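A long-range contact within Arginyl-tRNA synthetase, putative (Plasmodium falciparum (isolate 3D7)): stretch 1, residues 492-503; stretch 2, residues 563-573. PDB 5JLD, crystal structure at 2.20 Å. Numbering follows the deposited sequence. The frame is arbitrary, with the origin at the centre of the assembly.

Stretch 1, residues 492-503: KSTINVEDISKD
Stretch 2, residues 563-573: NEKSRLLLCSI

Stretch 2 is helical from Glu564, and the helix runs on past Ile573, with phi/psi near -60/-45 and i+4 N to i O backbone hydrogen bonds throughout, from Arg567 N to Asn563 O at 3.1 Å to Ile573 N to Leu569 O at 2.9 Å. Stretch 1 leaves a helix at Ser493 (-82/146) and crosses one flank of stretch 2 as an irregular segment. Two CA pairs fix the register: Val497 CA to Leu568 CA, 6.9 Å, and Ile500 CA to Lys565 CA, 6.7 Å. The chain crosses obliquely, with Ile495 near Glu564 and Ser501 and Lys502 beside Leu569. This spacing is filled by side chains, and no hydrogen bond crosses the contact. The 533 Å² of buried surface, summed over both sides, rests chiefly on apolar packing.

The irregular path has its own supports. Ser493, chi1 t, accepts a hydrogen bond at OG from Ile495 N (3.0 Å, 163°). Ile495 is extended (-110/133). Val497, Glu498 and Asp499 then turn, with phi/psi of -64/-22, -91/7 and -95/-14; Asp499 N donates to Asn496 O at 3.1 Å, and Ile500 N makes a weak bond to Val497 O at 3.4 Å. Ile500 and Ser501 are extended again (-87/127 and -82/152), and a 3-10 segment starts at Lys502 (-53/-28). This path directs the CA-to-CB bonds of Ile495, Val497 and Ile500 toward the helix, whereas those of Asn496 and Glu498 point away.

Leu568, chi1 t and chi2 p, is the central bump. Its CD2 enters a hollow lined by Ser493 OG (3.9 Å), Ile495 O (4.0 Å), Val497 CB (4.4 Å) and Ile500 CD1 (3.9 Å), so one methyl touches four residues of stretch 1. Ile500, m and t, fills the reciprocal groove between Lys565 (m, t, t, t), Leu568 and Leu569: its CD1 lies 3.8 Å from Lys565 O and 4.0 Å from Lys565 CB, while its CG2 meets Leu569 CD1 at 3.9 Å. It is the residue of stretch 1 most covered by the helix, at 85 Å².

Leu569 starts sideways, but its end comes nearer, with chi1 off-well at -131° and chi2 p. Its CD2 packs 3.5 Å from Ser501 O and 3.8 Å from Lys502 CA, both backbone atoms; the CA-to-CB bonds of Ser501 and Lys502 point away. Val497, chi1 p, places CG2 3.9 Å from Ser572 OG (chi1 t) and 4.5 Å from Leu569 CD1. Toward the helix start, Ile495 (m, t) sets CD1 3.2 Å from Glu564 OE2, a close approach of methyl to carboxylate; Glu564 (t, t, chi3 37°) also begins sideways and brings its end nearer.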

# COMPACT_ATOMS: atom_id res chain seq x y z
N LYS A 492 8.54 -32.52 5.48
CA LYS A 492 8.80 -33.87 4.94
C LYS A 492 10.27 -34.22 4.69
O LYS A 492 10.58 -35.37 4.39
CB LYS A 492 8.02 -34.07 3.62
CG LYS A 492 6.58 -34.55 3.81
CD LYS A 492 5.90 -34.91 2.49
CE LYS A 492 5.65 -33.67 1.62
NZ LYS A 492 4.88 -33.99 0.38
N SER A 493 11.17 -33.25 4.82
CA SER A 493 12.59 -33.53 4.58
C SER A 493 13.24 -34.14 5.82
O SER A 493 12.89 -33.81 6.95
CB SER A 493 13.34 -32.26 4.19
OG SER A 493 14.69 -32.33 4.59
N THR A 494 14.19 -35.04 5.58
CA THR A 494 14.87 -35.74 6.67
C THR A 494 16.05 -34.93 7.20
O THR A 494 16.75 -35.38 8.11
CB THR A 494 15.37 -37.12 6.22
OG1 THR A 494 16.55 -36.97 5.42
CG2 THR A 494 14.30 -37.85 5.41
N ILE A 495 16.26 -33.75 6.65
CA ILE A 495 17.35 -32.88 7.09
C ILE A 495 16.83 -31.65 7.82
O ILE A 495 15.91 -30.99 7.36
CB ILE A 495 18.21 -32.41 5.90
CG1 ILE A 495 18.57 -33.59 4.99
CG2 ILE A 495 19.45 -31.68 6.40
CD1 ILE A 495 19.06 -33.16 3.63
N ASN A 496 17.43 -31.35 8.97
CA ASN A 496 17.15 -30.10 9.67
C ASN A 496 17.72 -28.92 8.89
O ASN A 496 18.92 -28.87 8.62
CB ASN A 496 17.73 -30.11 11.09
CG ASN A 496 16.80 -30.75 12.11
OD1 ASN A 496 15.81 -30.14 12.52
ND2 ASN A 496 17.13 -31.97 12.53
N VAL A 497 16.86 -27.96 8.54
CA VAL A 497 17.29 -26.82 7.74
C VAL A 497 18.31 -25.98 8.51
O VAL A 497 19.12 -25.26 7.92
CB VAL A 497 16.08 -25.93 7.32
CG1 VAL A 497 15.47 -25.23 8.53
CG2 VAL A 497 16.50 -24.92 6.27
N GLU A 498 18.30 -26.10 9.84
CA GLU A 498 19.15 -25.29 10.70
C GLU A 498 20.50 -25.95 10.98
O GLU A 498 21.28 -25.45 11.79
CB GLU A 498 18.42 -24.99 12.01
CG GLU A 498 17.42 -26.06 12.43
CD GLU A 498 16.39 -25.54 13.42
OE1 GLU A 498 16.71 -24.60 14.18
OE2 GLU A 498 15.27 -26.08 13.45
N ASP A 499 20.77 -27.06 10.31
CA ASP A 499 22.09 -27.69 10.39
C ASP A 499 22.94 -27.22 9.21
O ASP A 499 24.16 -27.39 9.19
CB ASP A 499 21.97 -29.21 10.39
CG ASP A 499 21.28 -29.73 11.64
OD1 ASP A 499 20.59 -28.92 12.31
OD2 ASP A 499 21.43 -30.92 11.95
N ILE A 500 22.27 -26.61 8.24
CA ILE A 500 22.88 -26.17 7.00
C ILE A 500 23.50 -24.78 7.10
O ILE A 500 22.82 -23.83 7.47
CB ILE A 500 21.85 -26.16 5.85
CG1 ILE A 500 21.07 -27.48 5.80
CG2 ILE A 500 22.51 -25.83 4.53
CD1 ILE A 500 19.98 -27.48 4.76
N SER A 501 24.77 -24.66 6.73
CA SER A 501 25.41 -23.35 6.66
C SER A 501 25.08 -22.66 5.33
O SER A 501 24.85 -23.33 4.32
CB SER A 501 26.92 -23.49 6.82
OG SER A 501 27.54 -23.80 5.59
N LYS A 502 25.08 -21.33 5.35
CA LYS A 502 24.81 -20.53 4.15
C LYS A 502 25.70 -20.89 2.96
O LYS A 502 25.30 -20.72 1.80
CB LYS A 502 25.00 -19.03 4.45
CG LYS A 502 25.12 -18.68 5.92
CD LYS A 502 25.35 -17.19 6.13
CE LYS A 502 25.61 -16.88 7.60
NZ LYS A 502 25.53 -15.43 7.93
N ASP A 503 26.90 -21.40 3.22
CA ASP A 503 27.85 -21.63 2.15
C ASP A 503 27.53 -22.90 1.34
O ASP A 503 28.30 -23.29 0.46
CB ASP A 503 29.27 -21.70 2.70
CG ASP A 503 29.85 -20.32 3.03
OD1 ASP A 503 29.50 -19.35 2.32
OD2 ASP A 503 30.66 -20.23 3.97
N ASN A 563 23.45 -31.34 -4.46
CA ASN A 563 23.21 -29.96 -4.11
C ASN A 563 21.89 -29.77 -3.34
O ASN A 563 21.33 -28.66 -3.28
CB ASN A 563 23.24 -29.09 -5.36
CG ASN A 563 23.64 -27.66 -5.05
OD1 ASN A 563 24.54 -27.43 -4.25
ND2 ASN A 563 22.95 -26.70 -5.66
N GLU A 564 21.41 -30.86 -2.75
CA GLU A 564 20.17 -30.91 -1.98
C GLU A 564 20.08 -29.84 -0.88
O GLU A 564 19.09 -29.10 -0.79
CB GLU A 564 20.01 -32.31 -1.39
CG GLU A 564 19.23 -32.40 -0.11
CD GLU A 564 18.94 -33.84 0.28
OE1 GLU A 564 19.81 -34.70 0.07
OE2 GLU A 564 17.82 -34.10 0.79
N LYS A 565 21.12 -29.75 -0.05
CA LYS A 565 21.12 -28.78 1.05
C LYS A 565 20.94 -27.33 0.55
O LYS A 565 20.09 -26.59 1.06
CB LYS A 565 22.39 -28.92 1.88
CG LYS A 565 22.42 -30.22 2.71
CD LYS A 565 23.73 -30.37 3.46
CE LYS A 565 23.64 -31.47 4.50
NZ LYS A 565 24.82 -31.48 5.42
N SER A 566 21.70 -26.94 -0.47
CA SER A 566 21.52 -25.63 -1.10
C SER A 566 20.08 -25.41 -1.59
O SER A 566 19.50 -24.34 -1.37
CB SER A 566 22.48 -25.44 -2.28
OG SER A 566 22.25 -24.20 -2.92
N ARG A 567 19.49 -26.42 -2.22
CA ARG A 567 18.09 -26.30 -2.65
C ARG A 567 17.15 -26.06 -1.45
O ARG A 567 16.24 -25.26 -1.53
CB ARG A 567 17.64 -27.53 -3.42
CG ARG A 567 18.30 -27.63 -4.81
CD ARG A 567 17.55 -28.55 -5.76
NE ARG A 567 17.69 -29.96 -5.42
CZ ARG A 567 18.77 -30.71 -5.66
NH1 ARG A 567 19.86 -30.20 -6.23
NH2 ARG A 567 18.76 -31.99 -5.30
N LEU A 568 17.39 -26.77 -0.35
CA LEU A 568 16.58 -26.61 0.84
C LEU A 568 16.69 -25.19 1.39
O LEU A 568 15.71 -24.58 1.80
CB LEU A 568 16.99 -27.62 1.91
CG LEU A 568 15.86 -28.04 2.85
CD1 LEU A 568 14.80 -28.83 2.07
CD2 LEU A 568 16.41 -28.86 4.01
N LEU A 569 17.92 -24.67 1.37
CA LEU A 569 18.18 -23.29 1.76
C LEU A 569 17.38 -22.32 0.90
O LEU A 569 16.77 -21.36 1.42
CB LEU A 569 19.68 -23.00 1.66
CG LEU A 569 20.36 -22.33 2.86
CD1 LEU A 569 19.93 -22.97 4.16
CD2 LEU A 569 21.87 -22.38 2.70
N LEU A 570 17.38 -22.57 -0.41
CA LEU A 570 16.58 -21.75 -1.32
C LEU A 570 15.10 -21.82 -0.95
O LEU A 570 14.38 -20.81 -1.01
CB LEU A 570 16.77 -22.21 -2.77
CG LEU A 570 17.68 -21.31 -3.61
CD1 LEU A 570 17.97 -21.94 -4.96
CD2 LEU A 570 17.08 -19.92 -3.76
N CYS A 571 14.65 -23.02 -0.59
CA CYS A 571 13.28 -23.21 -0.17
C CYS A 571 12.97 -22.36 1.08
O CYS A 571 11.91 -21.76 1.18
CB CYS A 571 13.01 -24.69 0.11
SG CYS A 571 12.90 -25.75 -1.37
N SER A 572 13.92 -22.31 2.01
CA SER A 572 13.76 -21.58 3.28
C SER A 572 13.66 -20.08 3.06
O SER A 572 12.75 -19.39 3.57
CB SER A 572 14.93 -21.90 4.21
OG SER A 572 14.68 -21.53 5.54
N ILE A 573 14.60 -19.56 2.28
CA ILE A 573 14.53 -18.15 1.90
C ILE A 573 13.21 -17.83 1.21
O ILE A 573 12.54 -16.86 1.57
CB ILE A 573 15.69 -17.76 0.99
CG1 ILE A 573 17.02 -18.01 1.70
CG2 ILE A 573 15.53 -16.30 0.56
CD1 ILE A 573 18.26 -17.74 0.84